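Local coordinates for protein probable manganase-dependent inorganic pyrophosphatase (Clostridium perfringens, PDB 3L2B) that forms the regulatory region of a probable pyrophosphate-hydrolysing enzyme and binds the inhibitor AMP and the activator diadenosine tetraphosphate, at residues 70-75 / 183-188; 109-114 / 130-135; 116-121 / 134-139; 122-127 / 142-147; 150-155 / 165-170. One frame throughout, in Å; residues are numbered along the deposited sequence.

Contact 1 (70-75 / 183-188)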
# COMPACT_ATOMS: atom_id res chain seq x y z
N ASN A 70 -3.76 -6.14 -13.79
CA ASN A 70 -4.43 -7.41 -13.99
C ASN A 70 -4.41 -8.29 -12.71
O ASN A 70 -4.77 -9.47 -12.73
CB ASN A 70 -3.66 -8.11 -15.11
CG ASN A 70 -4.49 -9.05 -15.89
OD1 ASN A 70 -4.47 -10.24 -15.62
ND2 ASN A 70 -5.20 -8.54 -16.90
N ILE A 71 -3.99 -7.72 -11.59
CA ILE A 71 -3.83 -8.52 -10.34
C ILE A 71 -5.12 -9.18 -9.82
O ILE A 71 -5.06 -10.20 -9.13
CB ILE A 71 -3.13 -7.75 -9.14
CG1 ILE A 71 -3.69 -6.34 -8.95
CG2 ILE A 71 -1.63 -7.70 -9.33
CD1 ILE A 71 -5.19 -6.26 -8.96
N LEU A 72 -6.29 -8.61 -10.14
CA LEU A 72 -7.56 -9.21 -9.68
C LEU A 72 -7.73 -10.57 -10.37
O LEU A 72 -8.18 -11.54 -9.76
CB LEU A 72 -8.78 -8.28 -9.89
CG LEU A 72 -8.82 -6.99 -9.05
CD1 LEU A 72 -10.13 -6.21 -9.28
CD2 LEU A 72 -8.66 -7.25 -7.55
N ALA A 73 -7.27 -10.65 -11.62
CA ALA A 73 -7.36 -11.88 -12.41
C ALA A 73 -6.35 -12.89 -11.91
O ALA A 73 -6.67 -14.06 -11.63
CB ALA A 73 -7.12 -11.59 -13.91
N LYS A 74 -5.12 -12.41 -11.79
CA LYS A 74 -4.01 -13.29 -11.41
C LYS A 74 -4.24 -13.86 -10.03
O LYS A 74 -3.74 -14.94 -9.71
CB LYS A 74 -2.67 -12.54 -11.45
CG LYS A 74 -2.15 -12.25 -12.87
CD LYS A 74 -0.63 -11.93 -12.85
CE LYS A 74 0.07 -12.22 -14.20
NZ LYS A 74 -0.63 -11.63 -15.40
N SER A 75 -4.98 -13.13 -9.20
CA SER A 75 -5.17 -13.52 -7.80
C SER A 75 -6.52 -14.19 -7.57
O SER A 75 -6.86 -14.57 -6.46
CB SER A 75 -5.09 -12.29 -6.88
OG SER A 75 -6.20 -11.41 -7.10
N GLN A 183 -6.47 -3.84 -1.52
CA GLN A 183 -6.57 -4.40 -0.18
C GLN A 183 -7.56 -5.57 -0.16
O GLN A 183 -7.76 -6.22 0.85
CB GLN A 183 -7.03 -3.32 0.80
CG GLN A 183 -6.12 -2.06 0.78
CD GLN A 183 -6.47 -1.11 1.89
OE1 GLN A 183 -7.27 -1.44 2.75
NE2 GLN A 183 -5.88 0.09 1.88
N SER A 184 -8.18 -5.83 -1.29
CA SER A 184 -9.18 -6.86 -1.37
C SER A 184 -8.54 -8.18 -1.78
O SER A 184 -9.17 -9.23 -1.68
CB SER A 184 -10.28 -6.42 -2.36
OG SER A 184 -9.79 -6.59 -3.64
N LEU A 185 -7.27 -8.12 -2.21
CA LEU A 185 -6.52 -9.32 -2.62
C LEU A 185 -6.53 -10.44 -1.56
O LEU A 185 -6.30 -10.19 -0.37
CB LEU A 185 -5.06 -9.00 -2.94
CG LEU A 185 -4.78 -8.10 -4.15
CD1 LEU A 185 -3.29 -7.80 -4.30
CD2 LEU A 185 -5.31 -8.72 -5.37
N PRO A 186 -6.70 -11.69 -1.99
CA PRO A 186 -6.60 -12.77 -0.98
C PRO A 186 -5.19 -13.00 -0.51
O PRO A 186 -4.25 -12.90 -1.29
CB PRO A 186 -7.09 -14.02 -1.74
CG PRO A 186 -6.77 -13.75 -3.20
CD PRO A 186 -6.83 -12.21 -3.36
N VAL A 187 -5.04 -13.33 0.77
CA VAL A 187 -3.72 -13.43 1.35
C VAL A 187 -2.85 -14.44 0.58
O VAL A 187 -1.63 -14.24 0.49
CB VAL A 187 -3.74 -13.74 2.88
CG1 VAL A 187 -4.27 -12.52 3.68
CG2 VAL A 187 -4.54 -14.96 3.17
N ASP A 188 -3.46 -15.47 -0.01
CA ASP A 188 -2.67 -16.53 -0.67
C ASP A 188 -2.03 -16.06 -1.96
O ASP A 188 -1.12 -16.71 -2.47
CB ASP A 188 -3.44 -17.85 -0.88
CG ASP A 188 -4.48 -17.78 -1.98
OD1 ASP A 188 -4.92 -18.83 -2.43
OD2 ASP A 188 -4.90 -16.67 -2.37

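Contact 2 (109-114 / 130-135)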
# COMPACT_ATOMS: atom_id res chain seq x y z
N MET A 109 -13.58 9.29 -18.90
CA MET A 109 -13.76 9.87 -20.22
C MET A 109 -15.26 10.13 -20.53
O MET A 109 -16.12 9.98 -19.66
CB MET A 109 -13.12 8.95 -21.28
CG MET A 109 -11.77 8.32 -20.84
SD MET A 109 -11.98 6.65 -20.09
CE MET A 109 -10.33 6.17 -19.55
N GLN A 110 -15.54 10.54 -21.76
CA GLN A 110 -16.92 10.68 -22.26
C GLN A 110 -17.37 9.35 -22.86
O GLN A 110 -16.57 8.61 -23.43
CB GLN A 110 -17.03 11.77 -23.34
CG GLN A 110 -17.11 13.19 -22.80
CD GLN A 110 -17.53 14.19 -23.87
OE1 GLN A 110 -17.22 14.03 -25.05
NE2 GLN A 110 -18.23 15.24 -23.45
N ALA A 111 -18.67 9.09 -22.75
CA ALA A 111 -19.25 7.78 -23.14
C ALA A 111 -18.65 7.16 -24.42
O ALA A 111 -18.33 5.97 -24.47
CB ALA A 111 -20.77 7.90 -23.26
N GLU A 112 -18.47 7.98 -25.44
CA GLU A 112 -18.05 7.51 -26.78
C GLU A 112 -16.59 7.09 -26.79
O GLU A 112 -16.17 6.28 -27.60
CB GLU A 112 -18.28 8.61 -27.85
CG GLU A 112 -19.55 9.47 -27.67
CD GLU A 112 -19.38 10.59 -26.62
OE1 GLU A 112 -18.56 11.52 -26.86
OE2 GLU A 112 -20.05 10.52 -25.55
N SER A 113 -15.83 7.66 -25.87
CA SER A 113 -14.38 7.44 -25.79
C SER A 113 -14.02 6.24 -24.94
O SER A 113 -12.89 5.75 -24.97
CB SER A 113 -13.68 8.68 -25.21
OG SER A 113 -14.09 9.85 -25.90
N LEU A 114 -15.00 5.75 -24.17
CA LEU A 114 -14.74 4.65 -23.23
C LEU A 114 -14.16 3.44 -23.93
O LEU A 114 -13.30 2.77 -23.40
CB LEU A 114 -16.00 4.24 -22.47
CG LEU A 114 -16.52 5.29 -21.50
CD1 LEU A 114 -17.93 4.92 -21.07
CD2 LEU A 114 -15.56 5.44 -20.30
N ALA A 130 -25.49 7.70 -15.87
CA ALA A 130 -26.15 6.49 -16.43
C ALA A 130 -25.71 6.21 -17.87
O ALA A 130 -25.75 5.06 -18.31
CB ALA A 130 -27.68 6.60 -16.36
N GLU A 131 -25.30 7.25 -18.58
CA GLU A 131 -24.83 7.10 -19.96
C GLU A 131 -23.56 6.28 -19.95
O GLU A 131 -23.39 5.37 -20.75
CB GLU A 131 -24.57 8.46 -20.65
CG GLU A 131 -24.09 8.30 -22.12
CD GLU A 131 -24.01 9.62 -22.94
OE1 GLU A 131 -23.81 10.72 -22.35
OE2 GLU A 131 -24.12 9.54 -24.19
N ILE A 132 -22.67 6.61 -19.01
CA ILE A 132 -21.39 5.93 -18.85
C ILE A 132 -21.62 4.50 -18.39
O ILE A 132 -21.03 3.56 -18.90
CB ILE A 132 -20.48 6.66 -17.81
CG1 ILE A 132 -20.04 8.02 -18.36
CG2 ILE A 132 -19.28 5.83 -17.46
CD1 ILE A 132 -19.38 7.93 -19.73
N GLN A 133 -22.50 4.37 -17.41
CA GLN A 133 -22.79 3.08 -16.82
C GLN A 133 -23.25 2.10 -17.89
O GLN A 133 -22.82 0.96 -17.91
CB GLN A 133 -23.82 3.19 -15.69
CG GLN A 133 -23.28 3.82 -14.41
CD GLN A 133 -24.39 4.18 -13.43
OE1 GLN A 133 -25.55 3.77 -13.60
NE2 GLN A 133 -24.05 4.94 -12.41
N ALA A 134 -24.09 2.58 -18.81
CA ALA A 134 -24.67 1.74 -19.87
C ALA A 134 -23.68 1.43 -20.99
O ALA A 134 -23.72 0.36 -21.57
CB ALA A 134 -25.94 2.39 -20.47
N GLU A 135 -22.77 2.33 -21.29
CA GLU A 135 -21.76 1.99 -22.30
C GLU A 135 -20.81 0.94 -21.72
O GLU A 135 -20.34 0.05 -22.43
CB GLU A 135 -21.00 3.24 -22.76
CG GLU A 135 -19.81 2.97 -23.71
CD GLU A 135 -20.18 2.36 -25.08
OE1 GLU A 135 -21.40 2.32 -25.43
OE2 GLU A 135 -19.24 1.94 -25.82

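Contact 3 (116-121 / 134-139)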
# COMPACT_ATOMS: atom_id res chain seq x y z
N GLU A 116 -11.97 2.93 -26.10
CA GLU A 116 -10.52 2.89 -26.44
C GLU A 116 -9.61 2.55 -25.28
O GLU A 116 -8.45 2.19 -25.46
CB GLU A 116 -10.06 4.20 -27.08
CG GLU A 116 -10.38 5.46 -26.31
CD GLU A 116 -10.21 6.69 -27.17
OE1 GLU A 116 -11.24 7.33 -27.53
OE2 GLU A 116 -9.04 7.00 -27.51
N PHE A 117 -10.14 2.65 -24.07
CA PHE A 117 -9.39 2.31 -22.86
C PHE A 117 -9.96 1.08 -22.16
O PHE A 117 -9.29 0.41 -21.38
CB PHE A 117 -9.39 3.50 -21.89
CG PHE A 117 -8.72 4.74 -22.44
CD1 PHE A 117 -7.34 4.79 -22.64
CD2 PHE A 117 -9.47 5.86 -22.75
CE1 PHE A 117 -6.72 5.94 -23.16
CE2 PHE A 117 -8.85 7.02 -23.26
CZ PHE A 117 -7.49 7.04 -23.46
N ILE A 118 -11.22 0.79 -22.44
CA ILE A 118 -11.96 -0.19 -21.68
C ILE A 118 -12.43 -1.30 -22.59
O ILE A 118 -12.94 -1.08 -23.67
CB ILE A 118 -13.13 0.46 -20.91
CG1 ILE A 118 -12.57 1.46 -19.89
CG2 ILE A 118 -14.00 -0.61 -20.22
CD1 ILE A 118 -13.61 2.30 -19.17
N SER A 119 -12.25 -2.51 -22.10
CA SER A 119 -12.26 -3.70 -22.92
C SER A 119 -13.05 -4.82 -22.21
O SER A 119 -13.04 -4.92 -20.97
CB SER A 119 -10.80 -4.10 -23.12
OG SER A 119 -10.61 -4.88 -24.26
N GLU A 120 -13.73 -5.66 -22.99
CA GLU A 120 -14.48 -6.81 -22.42
C GLU A 120 -13.67 -7.48 -21.31
O GLU A 120 -12.54 -7.89 -21.50
CB GLU A 120 -14.89 -7.84 -23.51
CG GLU A 120 -15.37 -9.22 -22.94
CD GLU A 120 -16.30 -10.01 -23.87
OE1 GLU A 120 -16.56 -9.57 -25.00
OE2 GLU A 120 -16.80 -11.08 -23.44
N GLY A 121 -14.27 -7.56 -20.12
CA GLY A 121 -13.66 -8.24 -18.98
C GLY A 121 -13.01 -7.33 -17.97
O GLY A 121 -12.63 -7.76 -16.85
N ALA A 134 -24.09 2.58 -18.81
CA ALA A 134 -24.67 1.74 -19.87
C ALA A 134 -23.68 1.43 -20.99
O ALA A 134 -23.72 0.36 -21.57
CB ALA A 134 -25.94 2.39 -20.47
N GLU A 135 -22.77 2.33 -21.29
CA GLU A 135 -21.76 1.99 -22.30
C GLU A 135 -20.81 0.94 -21.72
O GLU A 135 -20.34 0.05 -22.43
CB GLU A 135 -21.00 3.24 -22.76
CG GLU A 135 -19.81 2.97 -23.71
CD GLU A 135 -20.18 2.36 -25.08
OE1 GLU A 135 -21.40 2.32 -25.43
OE2 GLU A 135 -19.24 1.94 -25.82
N LEU A 136 -20.55 1.02 -20.42
CA LEU A 136 -19.62 0.11 -19.76
C LEU A 136 -20.20 -1.30 -19.84
O LEU A 136 -19.49 -2.28 -20.11
CB LEU A 136 -19.31 0.54 -18.30
CG LEU A 136 -18.44 1.82 -18.11
CD1 LEU A 136 -18.31 2.23 -16.64
CD2 LEU A 136 -17.04 1.66 -18.72
N ILE A 137 -21.51 -1.38 -19.64
CA ILE A 137 -22.23 -2.64 -19.69
C ILE A 137 -22.20 -3.20 -21.11
O ILE A 137 -21.95 -4.38 -21.29
CB ILE A 137 -23.67 -2.50 -19.13
CG1 ILE A 137 -23.62 -2.34 -17.61
CG2 ILE A 137 -24.53 -3.71 -19.53
CD1 ILE A 137 -24.82 -1.66 -17.05
N GLU A 138 -22.42 -2.33 -22.10
CA GLU A 138 -22.36 -2.73 -23.53
C GLU A 138 -20.96 -3.23 -23.91
O GLU A 138 -20.81 -4.05 -24.82
CB GLU A 138 -22.78 -1.58 -24.48
CG GLU A 138 -22.33 -1.79 -25.93
CD GLU A 138 -23.08 -0.91 -26.96
OE1 GLU A 138 -22.61 0.22 -27.27
OE2 GLU A 138 -24.15 -1.38 -27.47
N LEU A 139 -19.94 -2.72 -23.25
CA LEU A 139 -18.56 -3.13 -23.55
C LEU A 139 -18.22 -4.43 -22.83
O LEU A 139 -17.09 -4.92 -22.88
CB LEU A 139 -17.55 -2.03 -23.19
CG LEU A 139 -17.40 -0.87 -24.19
CD1 LEU A 139 -16.60 0.29 -23.57
CD2 LEU A 139 -16.74 -1.37 -25.45

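Contact 4 (122-127 / 142-147)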
# COMPACT_ATOMS: atom_id res chain seq x y z
N ASP A 122 -12.87 -6.07 -18.35
CA ASP A 122 -12.25 -5.10 -17.45
C ASP A 122 -13.09 -4.84 -16.21
O ASP A 122 -14.28 -5.20 -16.13
CB ASP A 122 -11.91 -3.79 -18.19
CG ASP A 122 -10.67 -3.92 -19.07
OD1 ASP A 122 -9.90 -4.91 -18.94
OD2 ASP A 122 -10.47 -3.05 -19.92
N ILE A 123 -12.43 -4.24 -15.22
CA ILE A 123 -13.09 -3.70 -14.05
C ILE A 123 -13.08 -2.19 -14.15
O ILE A 123 -12.02 -1.54 -14.15
CB ILE A 123 -12.37 -4.14 -12.77
CG1 ILE A 123 -12.34 -5.68 -12.70
CG2 ILE A 123 -13.06 -3.61 -11.55
CD1 ILE A 123 -11.22 -6.31 -13.43
N ALA A 124 -14.28 -1.63 -14.23
CA ALA A 124 -14.46 -0.20 -14.45
C ALA A 124 -14.97 0.52 -13.24
O ALA A 124 -15.99 0.18 -12.69
CB ALA A 124 -15.38 0.05 -15.63
N ILE A 125 -14.25 1.55 -12.84
CA ILE A 125 -14.70 2.43 -11.78
C ILE A 125 -15.33 3.63 -12.41
O ILE A 125 -14.71 4.32 -13.19
CB ILE A 125 -13.53 2.86 -10.89
CG1 ILE A 125 -12.95 1.64 -10.17
CG2 ILE A 125 -14.01 3.91 -9.93
CD1 ILE A 125 -11.58 1.90 -9.61
N ALA A 126 -16.60 3.85 -12.08
CA ALA A 126 -17.46 4.83 -12.76
C ALA A 126 -18.27 5.63 -11.78
O ALA A 126 -18.56 5.19 -10.67
CB ALA A 126 -18.42 4.11 -13.71
N GLY A 127 -18.67 6.81 -12.23
CA GLY A 127 -19.55 7.68 -11.46
C GLY A 127 -21.03 7.43 -11.67
O GLY A 127 -21.45 6.38 -12.15
N SER A 142 -16.45 -6.99 -16.91
CA SER A 142 -16.75 -8.09 -16.02
C SER A 142 -17.28 -7.53 -14.70
O SER A 142 -18.02 -8.20 -13.99
CB SER A 142 -15.51 -8.96 -15.78
OG SER A 142 -14.51 -8.23 -15.10
N LEU A 143 -16.91 -6.30 -14.39
CA LEU A 143 -17.34 -5.67 -13.12
C LEU A 143 -17.45 -4.18 -13.24
O LEU A 143 -16.47 -3.49 -13.57
CB LEU A 143 -16.42 -6.03 -11.97
CG LEU A 143 -16.73 -5.44 -10.59
CD1 LEU A 143 -18.16 -5.82 -10.15
CD2 LEU A 143 -15.70 -5.89 -9.55
N LEU A 144 -18.65 -3.71 -12.95
CA LEU A 144 -18.95 -2.29 -12.84
C LEU A 144 -19.01 -1.86 -11.38
O LEU A 144 -19.83 -2.35 -10.62
CB LEU A 144 -20.25 -1.97 -13.55
CG LEU A 144 -20.69 -0.49 -13.60
CD1 LEU A 144 -19.61 0.38 -14.18
CD2 LEU A 144 -21.98 -0.37 -14.42
N ILE A 145 -18.08 -0.98 -11.00
CA ILE A 145 -18.07 -0.38 -9.67
C ILE A 145 -18.53 1.07 -9.77
O ILE A 145 -17.84 1.92 -10.31
CB ILE A 145 -16.68 -0.46 -9.02
CG1 ILE A 145 -16.07 -1.85 -9.19
CG2 ILE A 145 -16.74 -0.16 -7.55
CD1 ILE A 145 -14.75 -2.06 -8.42
N VAL A 146 -19.71 1.35 -9.22
CA VAL A 146 -20.25 2.70 -9.19
C VAL A 146 -19.84 3.37 -7.89
O VAL A 146 -20.02 2.80 -6.80
CB VAL A 146 -21.78 2.74 -9.38
CG1 VAL A 146 -22.29 4.21 -9.36
CG2 VAL A 146 -22.18 2.03 -10.69
N THR A 147 -19.26 4.57 -8.03
CA THR A 147 -18.73 5.34 -6.89
C THR A 147 -19.80 6.24 -6.30
O THR A 147 -20.90 6.36 -6.83
CB THR A 147 -17.52 6.27 -7.29
OG1 THR A 147 -17.94 7.25 -8.25
CG2 THR A 147 -16.38 5.51 -7.91

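Contact 5 (150-155 / 165-170)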
# COMPACT_ATOMS: atom_id res chain seq x y z
N HIS A 150 -23.85 6.09 -5.12
CA HIS A 150 -24.93 6.32 -6.09
C HIS A 150 -25.46 5.06 -6.76
O HIS A 150 -25.24 4.83 -7.95
CB HIS A 150 -24.45 7.31 -7.16
CG HIS A 150 -24.11 8.66 -6.61
ND1 HIS A 150 -22.91 9.30 -6.85
CD2 HIS A 150 -24.82 9.49 -5.80
CE1 HIS A 150 -22.90 10.46 -6.23
NE2 HIS A 150 -24.05 10.60 -5.58
N THR A 151 -26.16 4.24 -5.98
CA THR A 151 -26.75 3.01 -6.53
C THR A 151 -27.41 3.36 -7.87
O THR A 151 -28.19 4.29 -7.96
CB THR A 151 -27.79 2.37 -5.57
OG1 THR A 151 -27.24 2.23 -4.25
CG2 THR A 151 -28.22 1.01 -6.07
N PRO A 152 -27.07 2.63 -8.95
CA PRO A 152 -27.55 3.01 -10.28
C PRO A 152 -29.05 2.73 -10.47
O PRO A 152 -29.68 2.10 -9.62
CB PRO A 152 -26.71 2.14 -11.21
CG PRO A 152 -26.41 0.96 -10.43
CD PRO A 152 -26.27 1.40 -8.99
N SER A 153 -29.59 3.17 -11.59
CA SER A 153 -31.03 3.07 -11.86
C SER A 153 -31.48 1.64 -12.14
O SER A 153 -30.69 0.78 -12.51
CB SER A 153 -31.44 3.96 -13.04
OG SER A 153 -30.91 3.50 -14.27
N LYS A 154 -32.78 1.42 -11.96
CA LYS A 154 -33.42 0.12 -12.20
C LYS A 154 -33.19 -0.30 -13.65
O LYS A 154 -33.04 -1.48 -13.95
CB LYS A 154 -34.94 0.15 -11.88
CG LYS A 154 -35.58 -1.25 -11.66
CD LYS A 154 -37.14 -1.19 -11.60
CE LYS A 154 -37.79 -2.58 -11.62
NZ LYS A 154 -39.26 -2.57 -12.00
N GLU A 155 -33.16 0.68 -14.53
CA GLU A 155 -32.87 0.42 -15.95
C GLU A 155 -31.51 -0.22 -16.12
O GLU A 155 -31.35 -1.25 -16.80
CB GLU A 155 -32.92 1.71 -16.78
CG GLU A 155 -32.11 1.58 -18.07
CD GLU A 155 -32.13 2.81 -18.93
OE1 GLU A 155 -31.04 3.43 -19.10
OE2 GLU A 155 -33.23 3.16 -19.43
N ILE A 165 -23.60 -8.83 -16.36
CA ILE A 165 -22.52 -7.99 -15.87
C ILE A 165 -22.72 -7.77 -14.39
O ILE A 165 -23.78 -7.29 -13.97
CB ILE A 165 -22.48 -6.62 -16.56
CG1 ILE A 165 -22.53 -6.79 -18.08
CG2 ILE A 165 -21.21 -5.83 -16.08
CD1 ILE A 165 -21.40 -7.64 -18.65
N THR A 166 -21.72 -8.14 -13.61
CA THR A 166 -21.74 -7.86 -12.18
C THR A 166 -21.59 -6.36 -11.93
O THR A 166 -20.74 -5.69 -12.52
CB THR A 166 -20.62 -8.58 -11.45
OG1 THR A 166 -20.72 -9.97 -11.73
CG2 THR A 166 -20.71 -8.34 -9.92
N VAL A 167 -22.47 -5.86 -11.07
CA VAL A 167 -22.50 -4.45 -10.74
C VAL A 167 -22.54 -4.25 -9.24
O VAL A 167 -23.32 -4.89 -8.56
CB VAL A 167 -23.73 -3.79 -11.30
CG1 VAL A 167 -23.67 -2.29 -11.06
CG2 VAL A 167 -23.88 -4.12 -12.77
N ILE A 168 -21.70 -3.36 -8.73
CA ILE A 168 -21.72 -3.02 -7.34
C ILE A 168 -21.57 -1.53 -7.14
O ILE A 168 -21.24 -0.78 -8.06
CB ILE A 168 -20.61 -3.75 -6.57
CG1 ILE A 168 -19.22 -3.18 -6.96
CG2 ILE A 168 -20.69 -5.26 -6.84
CD1 ILE A 168 -18.05 -3.87 -6.24
N THR A 169 -21.85 -1.11 -5.91
CA THR A 169 -21.82 0.29 -5.54
C THR A 169 -21.07 0.50 -4.24
O THR A 169 -21.36 -0.14 -3.23
CB THR A 169 -23.24 0.85 -5.36
OG1 THR A 169 -23.91 0.86 -6.63
CG2 THR A 169 -23.18 2.30 -4.82
N THR A 170 -20.11 1.41 -4.28
CA THR A 170 -19.36 1.76 -3.07
C THR A 170 -19.64 3.20 -2.66
O THR A 170 -19.96 4.02 -3.49
CB THR A 170 -17.84 1.62 -3.31
OG1 THR A 170 -17.15 2.10 -2.14
CG2 THR A 170 -17.40 2.44 -4.52

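Contact 1 (70-75 / 183-188)
The carbonyl oxygen of Ile71 is gripped twice, by the backbone N of Ser75 at 2.9 Å and by its hydroxyl, with Ser75 OG lying 2.6 Å from Ile71 O. The hydroxyl comes in the plane of the carbonyl, on a lone pair. It can reach there because OG stands between the backbone N and the carbonyl carbon (chi1 68°). Thr77 OG1 is a second partner of this hydroxyl, so a small polar residue can be buried at the end of the helical turn without stranding its oxygen. Across the interface Leu185 brings one methyl: its CD2 lies 3.3 Å from Ser75 OG and also faces the ends of two helix side chains, 4.4 Å from Ile71 CD1 and 4.3 Å from Leu72 CD2. Pro186 follows, its CG 3.4 Å from Ser75 O. Having no N-H to satisfy, proline suits a buried extended link. Ser184 turns its hydroxyl back to Ile181 O and meets Leu72 CD2 in loose van der Waals contact. A serine bonded to the carbonyl four residues earlier is a common helical device, here tying off helix 71-74; Leu185 and Pro186 pack it against the chain leading into helix 187-190, near a join of DRTGG and CBS domains.

Contact 2 (109-114 / 130-135)
Glu135 leaves helix 130-138 in the direction of segment 109-114, and its CB meets Leu114 CD1 at 3.9 Å. CG, anti to the backbone N (chi1 173°), touches both that methyl and the backbone, 3.4 Å from Ala111 O. A bend at chi2 (65°) then carries CD to 4.1 Å from Ala111 O. Of the carboxylate, OE2 has a long, weak ion pair with Lys115 NZ, while OE1 stands close to Glu138 OE1, which may raise the pKa of one of the two. The methylenes of Glu135 and the side chain of Leu114 run past each other in opposite directions. One turn earlier, Ile132 crosses Leu114 at about a right angle, its CD1 3.6 Å from Leu114 CD1. The same CD1 presses on the backbone, 3.3 Å from Ala111 N, where the two segments come closest. Alanine suits that spot: its single methyl fits under Glu131, with Ala111 CB 3.5 Å from Glu131 CG. At the rim, Glu112 OE2 and Glu131 OE2 stand 4.4 Å apart, two like charges. Adhesion here therefore rests on methyl and methylene packing; Glu135 has a distant Lys115 and Glu131 a salt bridge to Arg129, which would be expected to ease the repulsion.

Contact 3 (116-121 / 134-139)
The flat groups here are peptide planes. Over one face of the Ile118-Ser119 peptide, at its oxygen end, stands a methyl of Leu139, with CD1 3.9 Å from Ile118 O. At the next peptide, Leu139 O lies over a face of the Ser119-Glu120 group and makes a CA-H...O contact with Glu120 CA at 3.3 Å, the angle at the hydrogen being 132°. From that position it also lies 3.4 Å from Glu120 N, but the angle is too poor for a hydrogen bond. Deeper in, the longer arm of Ile118 meets the helix: Ile118 CD1 touches Leu136 CD2 at 3.5 Å, the two side chains crossing obliquely. Ile118 CG2, anti to the backbone N, lies 4.3 Å from Leu139 CD1, so the isoleucine fills the angle between two leucines. Leu136 also reaches Ala124 and Ala126 of the sheet beneath. Glu120 carries its carboxylate out at the exposed rim. Hydrocarbon contact and one C-H...O approach thus hold the chain entering strand 123-126 against the end of helix 130-138, an attraction with little directional demand.

Contact 4 (122-127 / 142-147)
Ile123, Leu143 and Ile145 form the apolar centre on one face of two neighbouring parallel strands. Ile123 CG2 reaches Ile145 CD1 at 3.9 Å, the two side chains lying side by side and pointing the same way, whereas Leu143 crosses Ile123 obliquely. Just past the strand's end Thr147 CG2 meets Ile125 CG2 at 3.5 Å, crossing at about a right angle. The other face carries Ala124, Leu144, Ala126 and Val146. Here Ala126 CB touches Leu144 CD1 at 3.9 Å, and the small alanines leave room for Leu136 of helix 130-138. Between the faces the backbones exchange the alternating bonds of parallel strands: Ala124 N to Leu143 O, Ile145 N to Ala124 O and Ala126 N to Ile145 O are each 2.9 Å and nearly along the C=O axes. At the start Asp122 O accepts Ser142 N and, weakly, Leu143 N. The Asp122 carboxylate forms a salt bridge with Lys103, and Ser142 gives its hydroxyl to Gly121 O. At the far edge Ala126 O takes Thr147 N at 2.8 Å, almost on axis, and Thr147 OG1 at 3.2 Å from above the carbonyl plane. Peptide groups facing each other across these strands are thus buried with partners supplied, and threonine adds a second donor where the pairing ends.

Contact 5 (150-155 / 165-170)
A beta-alpha-beta unit of strand 143-146, helix 154-163 and strand 166-169 gives rise to this contact, in which the chain leading into the helix lies over the returning strand. Thr169 is the central side chain. Its hydroxyl and its methyl both face segment 150-155, divided between neighbouring residues. OG1, anti to the carbonyl carbon (chi1 -66°), comes within 3.4 Å of Pro152 CD, the proline ring and the threonine meeting tip to tip. The same oxygen lies 3.6 Å from Thr151 CA. CG2, anti to the backbone N, takes the other side and packs on the backbone, 3.7 Å from Thr151 N and 3.9 Å from His150 N. The side chain of Thr151 crosses that of Thr169 at about a right angle, with Thr151 OG1 4.1 Å from Thr169 CG2. Two residues back along the strand, on the same side, Val167 offers CG1 to Pro152 CG at 4.3 Å, adding a looser apolar contact there; beta-branched valine suits a strand. Immediately after Pro152, Ser153 occupies the N-cap position of helix 154-163, its OG bonded weakly to Ile156 N, and a rigid proline just before the cap limits how the chain can enter the helix. The hydroxyl of Thr169 is hydrogen-bonded to Gln91 OE1 on the adjoining strand 89-92. Threonine thus serves two partners of different kinds: its polar bond stays within the sheet, and what it gives segment 150-155 is van der Waals contact, much of it with C-H groups beside the oxygen.

In the fold
Contacts 2 to 5 build one alpha/beta body, and contact 1 encloses all four along the chain. Contact 4 is its middle: Leu136 of contact 3 packs CD1 3.3 Å from Leu144 CD1, and contact 5 continues the sheet, with Ile168 N 2.8 Å from Leu144 O. Contacts 2 and 3, centres about 8 Å apart, share helix 130-138. Gln133 ties contact 2 to contact 4, its NE2 3.0 Å from Gly127 O. Contact 1 has its centre about 17 Å from that of contact 4 and meets it through Leu72 CD1 and Ile123 CG1, 4.1 Å apart. None of the residues lining the diadenosine tetraphosphate pocket belongs to these segments; Thr192 follows segment 183-188 closely in sequence.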